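Local coordinates for pesticidal crystal protein Cry2Aa (Bacillus thuringiensis serovar kurstaki, PDB 1I5P) that binds to midgut epithelial cells of mosquito and moth larvae and promotes their colloid-osmotic lysis, at residues M90-I93 with L94-E98; R104-T107 with D108-A111; E40-T44 with D45-Y49; R245-M248 with F249-F253; S30-T33 with I34-W38. All coordinates share one frame; numbering follows the deposited sequence.

Contact 1. Residues M90-I93 with L94-E98; sequences MQDI and LRETE
Thr97 OG1 donates to Ile93 O over 2.5 Å, one turn back along helix 88-101, and the backbone N of Thr97 reaches that same carbonyl oxygen at 2.9 Å. The two donors come from opposite faces of the carbonyl plane, the hydroxyl standing 36° out of it, so Ile93 O is gripped twice. What brings the hydroxyl there is a first torsion that sets OG1 beside its own backbone N (chi1 -61°), the usual way a helical threonine folds back onto the carbonyl four residues earlier. Ile93 and Thr97 run side by side, with Ile93 CG2 4.0 Å from Thr97 OG1.

One step round the helix, two carboxylates converge, Asp92 OD2 lying 2.6 Å from Glu96 OE2 with the planes 56° apart. Two oxygens this near suggest that one acid holds a proton and that its pKa is raised. The methylene CG of Glu96 also presses on Asp92 OD1, at 3.3 Å. On another flank, the Arg95 guanidinium lies near Glu98 by charge alone, OE2 of Glu98 being well out of its plane and paired with Arg104.

Second-shell groups hold these atoms in place. Glu96 OE1 forms a salt bridge with Lys42, which may ease the crowding of negative charge, and the hydroxyl of Thr97 is also bonded to Tyr247 OH. Around this turn, Met90 and Gln91 lean on Leu117 of helix 107-135, Ile93 and Thr97 pack on Pro175 of helix 170-193, and the loop with Tyr49 and Ala51 crosses the acidic side.

Contact 2. Residues R104-T107 with D108-A111; sequences RLNT and DTLA
Asn106 OD1 receives two bonds from Thr109, one from the backbone N at 2.8 Å and one from the hydroxyl OG1 at 2.7 Å. The donors lie on opposite faces of the amide plane, which fixes the rotation of the carboxamide. Asn106 thereby serves as the N-cap of helix 107-135: its CG sits between the backbone N and the carbonyl carbon (chi1 61°), a torsion that turns OD1 over the first helical turn, while its own backbone oxygen opens the regular series by accepting from Leu110 N at 3.1 Å.

Beside the cap the packing is close. Leu105 meets Thr109 at about a right angle, CD2 of the leucine 4.0 Å from CG2 of the threonine; both rest on Tyr169, and Leu105 also touches Leu172 and Leu173 of helix 170-193.

The outer side is looser. Arg104 NH2 meets Leu110 CD2 at the guanidinium edge, 3.9 Å away, while the arginine's charge is paired with Glu98 of helix 88-101. Thr107 and Asp108 are solvent-facing, the methyl CG2 of Thr107 lying 3.6 Å from Asp108 OD2.

Chemically, the cap supplies a side-chain acceptor to the Thr109 amide in the first turn, and the positive end of the helix would polarise the Asn106 carbonyl; the negative charge of Asp108, in that same first turn, is probably favourable there too.

Contact 3. Residues E40-T44 with D45-Y49; sequences EWKRT and DHSLY
Helix 31-44 gives up its regular course at Asp45, whose N still donates to Trp41 O at 2.7 Å before the backbone becomes extended and runs off across the end of the helix. There Ser47 lies against the Trp41 indole: CB stands 3.9 Å from the centroid of the six-membered ring and 26° off its normal, a CH-pi contact over the face. At the other end of the indole, Asp45 OD2 approaches CD1 of Trp41 at 3.5 Å, with carboxylate and ring planes 64° apart.

The hydroxyl of Ser47 is a small polar hub. Lys42 NZ donates to Ser47 OG at 3.0 Å, its chain bent at chi2 (58°) so that the amine swings toward the departing loop, where Val50 O also takes a bond from it and Glu96 pairs with its charge. A water accepts from Ser47 OG and donates to Lys42 O at 2.5 Å and to Asp45 O at 2.6 Å, filling the corner where helical bonding ceases.

This helix end lies on the boundary between the N-terminal helical part of the three-domain toxin and its beta-rich middle domain, for Trp41 NE1 bonds to Tyr417 O and Asp45 to Arg375, while His46 reaches back to Glu243 of helix 238-259. On the outer flank Arg43 grips Glu40 side-on, NE and NH2 each taking one carboxylate oxygen, with NH2 2.8 Å from OE1, and the methyl CG2 of Thr44 sits over the centre of the guanidinium.

Contact 4. Residues R245-M248 with F249-F253; sequences RTYM and FLNVF
Met248 O is held by two successive amides, Val252 N at 2.7 Å and Phe253 N at 3.1 Å. The second lies in the carbonyl plane and the first above it, 35° out, a sharing that marks the wider pi-type turn at 249-253 of helix 238-259.

Tyr247 O is likewise doubly bound, by N and ND2 of Asn251 from opposite faces of its plane. The side-chain bond, 3.0 Å from ND2 to Tyr247 O, lies within the amide plane of Asn251, which is turned 19° from the tyrosine ring. ND2 rests over one face of the ring, 3.2 Å above its plane and toward the rim, with its bonded N-H directed at the carbonyl. A water donates to Asn251 OD1 and bonds to Tyr247 OH, closing the circuit beyond the ring; that hydroxyl also meets Thr97.

On another flank the guanidinium of Arg245 lies flat on Phe249, a cation-pi stack with CZ 3.8 Å from the ring centroid and 6° off the normal. The arginine chain, extended as far as NE, carries its charge there while CG brushes the ring at CD1, 3.5 Å away, and NH1 bonds to Asn274 O. Phe253 CB covers the opposite face of Phe249.

Everything here is buried. Met248, Val252 and Phe253 pack on helix 202-232 and Asn251 on Pro175 of helix 170-193, Tyr247 stacks with Phe100 of helix 88-101, and Arg245 and Leu250 meet strand 275-278.

Contact 5. Residues S30-T33 with I34-W38; sequences SLDT and IQKEW
Lys36 folds back along the helix toward Asp32. Its CB sits 3.5 Å from Thr33 O, CG drops to 3.2 Å from Asp32 O, and CD runs on beside the aspartate, 4.0 Å from OD2. CE then comes closest, 3.1 Å from Asp32 OD2, where the polarised methylene meets the carboxylate. The chain bends at its last torsion (chi4 -52°), and NZ stays 3.7 Å from Asp32 OD1, a long salt bridge. The acid reaches up to this chain because its CG stands opposite the backbone N (chi1 177°). Behind the side chains, Lys36 N donates to Asp32 O at 3.0 Å.

Neighbouring residues tidy the start of helix 31-44. Ser30 occupies the N-cap position, and its OG shares a hydrogen bond of 3.0 Å with Thr33 OG1, tying the cap to the first turn. Thr33 and Glu37 run side by side, the methyl CG2 of Thr33 3.7 Å from Glu37 OE2, a carboxylate whose charge is met by Lys29 just before the helix. Ile34 and Gln35 turn instead to helix 53-65, where they touch Ser59 and Thr56, and Ile34 also leans on Asp420.

Asp32, in the first turn, is probably favoured by the positive end of the helix, though the length of the ion pair and its exposed setting suggest that it contributes modestly; the contact probably rests more on the backbone bond and on the lysine methylenes.

Along the chain the order is contact 5, 3, 1, 2, 4. Contacts 5 and 3 share helix 31-44, one at its start and the other at its exit, with centres about 14 Å apart. Contacts 1 and 2 follow on two consecutive helices and the turn between them, about 12 Å apart between centres, joined by the Glu98-Arg104 salt bridge and by Leu94 packing on Leu105. Contact 4, on helix 238-259, is the buried one; it touches contacts 1, 3 and 5, whereas contacts 2 and 5 lie farthest apart, about 33 Å between centres. The arrangement fits the helical bundle of delta-endotoxins, with contacts 3 and 5 bordering the middle domain.

Contact 1. Residues M90-I93 with L94-E98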
# COMPACT_ATOMS: atom_id res chain seq x y z
N MET A 90 -14.09 -1.18 -17.74
CA MET A 90 -14.95 -1.28 -16.56
C MET A 90 -15.65 -2.64 -16.61
O MET A 90 -15.79 -3.31 -15.59
CB MET A 90 -15.98 -0.16 -16.56
CG MET A 90 -15.41 1.20 -16.21
SD MET A 90 -14.75 1.24 -14.53
CE MET A 90 -16.18 1.86 -13.61
N GLN A 91 -16.07 -3.06 -17.80
CA GLN A 91 -16.74 -4.34 -17.93
C GLN A 91 -15.78 -5.46 -17.53
O GLN A 91 -16.18 -6.42 -16.90
CB GLN A 91 -17.23 -4.58 -19.36
CG GLN A 91 -18.27 -3.58 -19.84
CD GLN A 91 -18.78 -3.89 -21.23
OE1 GLN A 91 -18.13 -4.60 -22.00
NE2 GLN A 91 -19.94 -3.33 -21.58
N ASP A 92 -14.51 -5.32 -17.90
CA ASP A 92 -13.51 -6.33 -17.57
C ASP A 92 -13.22 -6.38 -16.08
O ASP A 92 -12.96 -7.45 -15.52
CB ASP A 92 -12.22 -6.07 -18.35
CG ASP A 92 -11.10 -6.98 -17.92
OD1 ASP A 92 -11.12 -8.17 -18.30
OD2 ASP A 92 -10.20 -6.51 -17.19
N ILE A 93 -13.24 -5.22 -15.43
CA ILE A 93 -13.00 -5.17 -13.99
C ILE A 93 -14.06 -6.02 -13.30
O ILE A 93 -13.75 -6.83 -12.43
CB ILE A 93 -13.08 -3.72 -13.47
CG1 ILE A 93 -11.79 -2.97 -13.82
CG2 ILE A 93 -13.33 -3.72 -11.96
CD1 ILE A 93 -11.81 -1.49 -13.45
N LEU A 94 -15.31 -5.82 -13.70
CA LEU A 94 -16.42 -6.57 -13.13
C LEU A 94 -16.27 -8.06 -13.39
O LEU A 94 -16.45 -8.88 -12.49
CB LEU A 94 -17.76 -6.11 -13.71
CG LEU A 94 -18.92 -7.07 -13.40
CD1 LEU A 94 -19.24 -7.05 -11.90
CD2 LEU A 94 -20.14 -6.66 -14.20
N ARG A 95 -15.96 -8.41 -14.63
CA ARG A 95 -15.82 -9.81 -14.97
C ARG A 95 -14.63 -10.50 -14.33
O ARG A 95 -14.72 -11.66 -13.95
CB ARG A 95 -15.82 -9.97 -16.49
CG ARG A 95 -17.15 -9.48 -17.09
CD ARG A 95 -18.32 -9.84 -16.15
NE ARG A 95 -19.64 -9.63 -16.73
CZ ARG A 95 -20.36 -10.58 -17.33
NH1 ARG A 95 -19.88 -11.81 -17.44
NH2 ARG A 95 -21.57 -10.30 -17.80
N GLU A 96 -13.51 -9.79 -14.20
CA GLU A 96 -12.36 -10.41 -13.57
C GLU A 96 -12.60 -10.50 -12.06
O GLU A 96 -12.05 -11.36 -11.39
CB GLU A 96 -11.08 -9.63 -13.86
CG GLU A 96 -10.69 -9.65 -15.33
CD GLU A 96 -9.20 -9.50 -15.56
OE1 GLU A 96 -8.45 -10.42 -15.16
OE2 GLU A 96 -8.78 -8.47 -16.12
N THR A 97 -13.42 -9.59 -11.54
CA THR A 97 -13.74 -9.60 -10.12
C THR A 97 -14.66 -10.80 -9.88
O THR A 97 -14.54 -11.49 -8.86
CB THR A 97 -14.47 -8.31 -9.70
OG1 THR A 97 -13.62 -7.18 -9.94
CG2 THR A 97 -14.82 -8.35 -8.21
N GLU A 98 -15.56 -11.05 -10.82
CA GLU A 98 -16.48 -12.18 -10.72
C GLU A 98 -15.67 -13.47 -10.70
O GLU A 98 -15.94 -14.38 -9.93
CB GLU A 98 -17.45 -12.21 -11.90
CG GLU A 98 -18.62 -11.25 -11.78
CD GLU A 98 -19.66 -11.41 -12.88
OE1 GLU A 98 -20.80 -10.95 -12.69
OE2 GLU A 98 -19.35 -12.00 -13.95

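Contact 2. Residues R104-T107 with D108-A111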
# COMPACT_ATOMS: atom_id res chain seq x y z
N ARG A 104 -21.16 -14.12 -9.09
CA ARG A 104 -21.73 -13.56 -10.30
C ARG A 104 -22.97 -12.73 -10.01
O ARG A 104 -23.73 -13.03 -9.09
CB ARG A 104 -22.08 -14.68 -11.28
CG ARG A 104 -20.90 -15.23 -12.05
CD ARG A 104 -21.15 -15.09 -13.54
NE ARG A 104 -21.49 -13.71 -13.87
CZ ARG A 104 -22.46 -13.36 -14.71
NH1 ARG A 104 -23.19 -14.28 -15.31
NH2 ARG A 104 -22.71 -12.07 -14.93
N LEU A 105 -23.16 -11.67 -10.79
CA LEU A 105 -24.33 -10.83 -10.63
C LEU A 105 -25.48 -11.55 -11.29
O LEU A 105 -25.25 -12.38 -12.18
CB LEU A 105 -24.14 -9.49 -11.35
CG LEU A 105 -23.08 -8.51 -10.87
CD1 LEU A 105 -23.06 -7.30 -11.80
CD2 LEU A 105 -23.38 -8.08 -9.44
N ASN A 106 -26.71 -11.27 -10.89
CA ASN A 106 -27.83 -11.91 -11.56
C ASN A 106 -28.00 -11.14 -12.86
O ASN A 106 -27.40 -10.08 -13.05
CB ASN A 106 -29.10 -11.86 -10.71
CG ASN A 106 -29.55 -10.45 -10.42
OD1 ASN A 106 -28.93 -9.48 -10.85
ND2 ASN A 106 -30.65 -10.33 -9.69
N THR A 107 -28.83 -11.66 -13.76
CA THR A 107 -29.03 -11.03 -15.05
C THR A 107 -29.56 -9.59 -14.98
O THR A 107 -29.17 -8.75 -15.79
CB THR A 107 -29.98 -11.87 -15.93
OG1 THR A 107 -29.80 -11.53 -17.30
CG2 THR A 107 -31.43 -11.63 -15.54
N ASP A 108 -30.45 -9.31 -14.03
CA ASP A 108 -31.02 -7.97 -13.88
C ASP A 108 -29.99 -6.92 -13.48
O ASP A 108 -29.93 -5.85 -14.08
CB ASP A 108 -32.15 -7.99 -12.85
CG ASP A 108 -33.44 -8.60 -13.38
OD1 ASP A 108 -34.38 -8.80 -12.58
OD2 ASP A 108 -33.51 -8.88 -14.60
N THR A 109 -29.18 -7.22 -12.47
CA THR A 109 -28.17 -6.27 -12.03
C THR A 109 -27.13 -6.07 -13.12
O THR A 109 -26.70 -4.95 -13.37
CB THR A 109 -27.48 -6.76 -10.75
OG1 THR A 109 -28.47 -7.05 -9.75
CG2 THR A 109 -26.54 -5.69 -10.20
N LEU A 110 -26.74 -7.16 -13.78
CA LEU A 110 -25.76 -7.07 -14.85
C LEU A 110 -26.22 -6.05 -15.88
O LEU A 110 -25.47 -5.13 -16.24
CB LEU A 110 -25.61 -8.43 -15.54
CG LEU A 110 -24.70 -8.46 -16.77
CD1 LEU A 110 -23.28 -8.07 -16.39
CD2 LEU A 110 -24.72 -9.85 -17.38
N ALA A 111 -27.45 -6.21 -16.35
CA ALA A 111 -28.01 -5.30 -17.34
C ALA A 111 -28.00 -3.86 -16.84
O ALA A 111 -27.57 -2.96 -17.55
CB ALA A 111 -29.42 -5.73 -17.70

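Contact 3. Residues E40-T44 with D45-Y49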
# COMPACT_ATOMS: atom_id res chain seq x y z
N GLU A 40 2.00 -4.71 -19.45
CA GLU A 40 2.94 -5.81 -19.61
C GLU A 40 2.87 -6.73 -18.40
O GLU A 40 2.96 -7.95 -18.53
CB GLU A 40 4.37 -5.28 -19.77
CG GLU A 40 4.70 -4.97 -21.20
CD GLU A 40 4.54 -6.19 -22.09
OE1 GLU A 40 5.44 -7.06 -22.05
OE2 GLU A 40 3.53 -6.28 -22.82
N TRP A 41 2.71 -6.14 -17.23
CA TRP A 41 2.59 -6.89 -15.99
C TRP A 41 1.41 -7.86 -16.16
O TRP A 41 1.52 -9.06 -15.87
CB TRP A 41 2.32 -5.93 -14.83
CG TRP A 41 1.90 -6.58 -13.54
CD1 TRP A 41 2.70 -7.18 -12.62
CD2 TRP A 41 0.57 -6.63 -13.00
NE1 TRP A 41 1.96 -7.60 -11.53
CE2 TRP A 41 0.65 -7.27 -11.75
CE3 TRP A 41 -0.68 -6.19 -13.46
CZ2 TRP A 41 -0.48 -7.48 -10.94
CZ3 TRP A 41 -1.80 -6.40 -12.66
CH2 TRP A 41 -1.69 -7.04 -11.41
N LYS A 42 0.29 -7.34 -16.65
CA LYS A 42 -0.90 -8.16 -16.84
C LYS A 42 -0.63 -9.35 -17.75
O LYS A 42 -1.02 -10.48 -17.44
CB LYS A 42 -2.03 -7.33 -17.43
CG LYS A 42 -3.33 -8.09 -17.61
CD LYS A 42 -3.80 -8.67 -16.28
CE LYS A 42 -5.27 -9.04 -16.31
NZ LYS A 42 -5.69 -9.54 -14.98
N ARG A 43 0.03 -9.08 -18.86
CA ARG A 43 0.34 -10.10 -19.85
C ARG A 43 1.29 -11.21 -19.42
O ARG A 43 1.05 -12.38 -19.70
CB ARG A 43 0.91 -9.43 -21.11
CG ARG A 43 1.25 -10.39 -22.25
CD ARG A 43 1.86 -9.65 -23.44
NE ARG A 43 3.25 -9.24 -23.24
CZ ARG A 43 4.30 -10.04 -23.39
NH1 ARG A 43 4.14 -11.31 -23.74
NH2 ARG A 43 5.53 -9.57 -23.21
N THR A 44 2.36 -10.83 -18.73
CA THR A 44 3.39 -11.79 -18.33
C THR A 44 3.49 -12.17 -16.86
O THR A 44 4.08 -13.20 -16.52
CB THR A 44 4.78 -11.26 -18.72
OG1 THR A 44 5.13 -10.20 -17.83
CG2 THR A 44 4.77 -10.73 -20.15
N ASP A 45 2.94 -11.35 -15.97
CA ASP A 45 3.07 -11.66 -14.56
C ASP A 45 1.84 -12.19 -13.87
O ASP A 45 0.76 -12.31 -14.45
CB ASP A 45 3.59 -10.44 -13.81
CG ASP A 45 5.01 -10.08 -14.21
OD1 ASP A 45 5.81 -11.01 -14.46
OD2 ASP A 45 5.33 -8.88 -14.27
N HIS A 46 2.03 -12.54 -12.60
CA HIS A 46 0.96 -13.06 -11.80
C HIS A 46 0.08 -11.91 -11.35
O HIS A 46 0.35 -11.26 -10.34
CB HIS A 46 1.52 -13.80 -10.58
CG HIS A 46 0.46 -14.30 -9.65
ND1 HIS A 46 -0.60 -15.07 -10.08
CD2 HIS A 46 0.29 -14.14 -8.32
CE1 HIS A 46 -1.38 -15.36 -9.05
NE2 HIS A 46 -0.86 -14.80 -7.97
N SER A 47 -0.96 -11.63 -12.13
CA SER A 47 -1.90 -10.60 -11.77
C SER A 47 -2.87 -11.42 -10.93
O SER A 47 -2.87 -12.64 -11.02
CB SER A 47 -2.62 -10.04 -13.00
OG SER A 47 -3.45 -11.03 -13.60
N LEU A 48 -3.68 -10.79 -10.10
CA LEU A 48 -4.61 -11.60 -9.31
C LEU A 48 -5.95 -11.47 -9.99
O LEU A 48 -6.97 -11.39 -9.32
CB LEU A 48 -4.69 -11.07 -7.88
CG LEU A 48 -3.55 -11.42 -6.93
CD1 LEU A 48 -2.22 -10.87 -7.45
CD2 LEU A 48 -3.90 -10.84 -5.57
N TYR A 49 -5.94 -11.46 -11.32
CA TYR A 49 -7.13 -11.26 -12.12
C TYR A 49 -7.44 -9.78 -11.97
O TYR A 49 -8.54 -9.31 -12.27
CB TYR A 49 -8.31 -12.13 -11.64
CG TYR A 49 -8.30 -13.51 -12.26
CD1 TYR A 49 -7.67 -14.58 -11.63
CD2 TYR A 49 -8.86 -13.72 -13.52
CE1 TYR A 49 -7.59 -15.83 -12.25
CE2 TYR A 49 -8.78 -14.96 -14.14
CZ TYR A 49 -8.15 -16.01 -13.51
OH TYR A 49 -8.04 -17.23 -14.15
O HOH W 1 -1.57 -12.00 -15.48

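Contact 4. Residues R245-M248 with F249-F253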
# COMPACT_ATOMS: atom_id res chain seq x y z
N ARG A 245 -6.87 -9.63 -0.04
CA ARG A 245 -6.54 -8.28 0.40
C ARG A 245 -5.89 -7.48 -0.72
O ARG A 245 -6.26 -6.33 -0.97
CB ARG A 245 -5.59 -8.32 1.60
CG ARG A 245 -5.05 -6.95 2.02
CD ARG A 245 -4.16 -7.04 3.24
NE ARG A 245 -3.59 -5.75 3.60
CZ ARG A 245 -2.68 -5.10 2.88
NH1 ARG A 245 -2.22 -5.63 1.75
NH2 ARG A 245 -2.23 -3.92 3.28
N THR A 246 -4.92 -8.09 -1.39
CA THR A 246 -4.23 -7.44 -2.48
C THR A 246 -5.21 -7.00 -3.56
O THR A 246 -5.17 -5.85 -4.01
CB THR A 246 -3.18 -8.37 -3.11
OG1 THR A 246 -2.09 -8.53 -2.19
CG2 THR A 246 -2.66 -7.80 -4.42
N TYR A 247 -6.08 -7.92 -3.95
CA TYR A 247 -7.07 -7.63 -4.98
C TYR A 247 -7.89 -6.39 -4.61
O TYR A 247 -8.04 -5.47 -5.41
CB TYR A 247 -8.00 -8.83 -5.18
CG TYR A 247 -8.84 -8.70 -6.44
CD1 TYR A 247 -8.44 -9.31 -7.63
CD2 TYR A 247 -9.98 -7.91 -6.45
CE1 TYR A 247 -9.17 -9.12 -8.81
CE2 TYR A 247 -10.71 -7.71 -7.62
CZ TYR A 247 -10.30 -8.32 -8.79
OH TYR A 247 -11.01 -8.09 -9.96
N MET A 248 -8.42 -6.37 -3.39
CA MET A 248 -9.22 -5.23 -2.93
C MET A 248 -8.41 -3.96 -2.68
O MET A 248 -8.91 -2.85 -2.88
CB MET A 248 -9.99 -5.61 -1.66
CG MET A 248 -11.11 -6.64 -1.89
SD MET A 248 -12.36 -6.05 -3.07
CE MET A 248 -12.98 -7.61 -3.76
N PHE A 249 -7.16 -4.10 -2.25
CA PHE A 249 -6.35 -2.92 -2.02
C PHE A 249 -5.99 -2.24 -3.34
O PHE A 249 -5.94 -1.01 -3.42
CB PHE A 249 -5.10 -3.28 -1.22
CG PHE A 249 -5.25 -3.02 0.26
CD1 PHE A 249 -6.11 -3.80 1.03
CD2 PHE A 249 -4.57 -1.97 0.87
CE1 PHE A 249 -6.30 -3.53 2.38
CE2 PHE A 249 -4.75 -1.68 2.22
CZ PHE A 249 -5.62 -2.47 2.98
N LEU A 250 -5.76 -3.03 -4.38
CA LEU A 250 -5.41 -2.47 -5.68
C LEU A 250 -6.64 -1.93 -6.42
O LEU A 250 -6.55 -0.92 -7.12
CB LEU A 250 -4.73 -3.53 -6.55
CG LEU A 250 -3.27 -3.84 -6.22
CD1 LEU A 250 -2.79 -5.00 -7.06
CD2 LEU A 250 -2.42 -2.60 -6.47
N ASN A 251 -7.77 -2.60 -6.24
CA ASN A 251 -9.03 -2.23 -6.89
C ASN A 251 -9.85 -1.22 -6.12
O ASN A 251 -10.69 -0.53 -6.71
CB ASN A 251 -9.90 -3.48 -7.10
CG ASN A 251 -9.61 -4.18 -8.39
OD1 ASN A 251 -10.09 -3.77 -9.45
ND2 ASN A 251 -8.82 -5.24 -8.33
N VAL A 252 -9.64 -1.15 -4.82
CA VAL A 252 -10.44 -0.26 -3.99
C VAL A 252 -9.73 0.67 -3.01
O VAL A 252 -9.94 1.88 -3.04
CB VAL A 252 -11.48 -1.09 -3.19
CG1 VAL A 252 -12.32 -0.17 -2.30
CG2 VAL A 252 -12.37 -1.88 -4.15
N PHE A 253 -8.90 0.13 -2.13
CA PHE A 253 -8.29 0.98 -1.12
C PHE A 253 -7.18 1.93 -1.49
O PHE A 253 -6.88 2.85 -0.72
CB PHE A 253 -7.95 0.12 0.10
CG PHE A 253 -9.16 -0.53 0.69
CD1 PHE A 253 -9.44 -1.87 0.43
CD2 PHE A 253 -10.11 0.23 1.37
CE1 PHE A 253 -10.65 -2.43 0.84
CE2 PHE A 253 -11.31 -0.31 1.78
CZ PHE A 253 -11.59 -1.65 1.51
O HOH W 2 -9.68 -5.91 -11.18

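Contact 5. Residues S30-T33 with I34-W38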
# COMPACT_ATOMS: atom_id res chain seq x y z
N SER A 30 6.51 8.78 -16.98
CA SER A 30 5.34 9.35 -17.63
C SER A 30 4.19 8.38 -17.42
O SER A 30 4.41 7.20 -17.13
CB SER A 30 5.58 9.51 -19.13
OG SER A 30 5.67 8.24 -19.75
N LEU A 31 2.96 8.86 -17.58
CA LEU A 31 1.81 7.99 -17.39
C LEU A 31 1.79 6.91 -18.48
O LEU A 31 1.43 5.76 -18.21
CB LEU A 31 0.52 8.82 -17.44
CG LEU A 31 -0.75 8.10 -16.97
CD1 LEU A 31 -0.56 7.58 -15.54
CD2 LEU A 31 -1.93 9.07 -17.03
N ASP A 32 2.19 7.26 -19.69
CA ASP A 32 2.22 6.29 -20.78
C ASP A 32 3.14 5.13 -20.44
O ASP A 32 2.82 3.97 -20.70
CB ASP A 32 2.70 6.92 -22.08
CG ASP A 32 2.81 5.91 -23.20
OD1 ASP A 32 1.75 5.41 -23.64
OD2 ASP A 32 3.94 5.61 -23.63
N THR A 33 4.30 5.44 -19.87
CA THR A 33 5.25 4.40 -19.49
C THR A 33 4.64 3.52 -18.40
O THR A 33 4.73 2.29 -18.44
CB THR A 33 6.57 5.02 -18.96
OG1 THR A 33 7.23 5.72 -20.02
CG2 THR A 33 7.49 3.93 -18.40
N ILE A 34 4.01 4.15 -17.42
CA ILE A 34 3.38 3.43 -16.33
C ILE A 34 2.25 2.54 -16.85
O ILE A 34 2.11 1.39 -16.44
CB ILE A 34 2.83 4.41 -15.28
CG1 ILE A 34 4.01 4.99 -14.48
CG2 ILE A 34 1.82 3.71 -14.38
CD1 ILE A 34 3.66 6.25 -13.72
N GLN A 35 1.44 3.08 -17.76
CA GLN A 35 0.34 2.32 -18.33
C GLN A 35 0.90 1.09 -19.06
O GLN A 35 0.35 -0.01 -18.95
CB GLN A 35 -0.47 3.22 -19.28
CG GLN A 35 -1.70 2.58 -19.90
CD GLN A 35 -2.75 3.62 -20.27
OE1 GLN A 35 -2.41 4.72 -20.72
NE2 GLN A 35 -4.02 3.28 -20.08
N LYS A 36 1.99 1.26 -19.80
CA LYS A 36 2.61 0.14 -20.52
C LYS A 36 3.15 -0.91 -19.56
O LYS A 36 3.05 -2.10 -19.82
CB LYS A 36 3.78 0.62 -21.40
CG LYS A 36 3.38 1.43 -22.61
CD LYS A 36 4.58 1.64 -23.53
CE LYS A 36 4.29 2.70 -24.59
NZ LYS A 36 3.03 2.42 -25.33
N GLU A 37 3.75 -0.46 -18.45
CA GLU A 37 4.29 -1.41 -17.49
C GLU A 37 3.19 -2.25 -16.86
O GLU A 37 3.36 -3.46 -16.67
CB GLU A 37 5.08 -0.68 -16.40
CG GLU A 37 6.50 -0.32 -16.80
CD GLU A 37 7.29 0.29 -15.66
OE1 GLU A 37 7.11 -0.13 -14.50
OE2 GLU A 37 8.11 1.19 -15.93
N TRP A 38 2.07 -1.63 -16.54
CA TRP A 38 0.96 -2.37 -15.95
C TRP A 38 0.36 -3.33 -16.97
O TRP A 38 -0.02 -4.45 -16.63
CB TRP A 38 -0.10 -1.41 -15.41
CG TRP A 38 0.21 -0.95 -14.02
CD1 TRP A 38 0.89 0.18 -13.66
CD2 TRP A 38 -0.07 -1.66 -12.81
NE1 TRP A 38 1.05 0.22 -12.30
CE2 TRP A 38 0.47 -0.90 -11.75
CE3 TRP A 38 -0.73 -2.86 -12.51
CZ2 TRP A 38 0.38 -1.29 -10.41
CZ3 TRP A 38 -0.82 -3.26 -11.17
CH2 TRP A 38 -0.27 -2.47 -10.14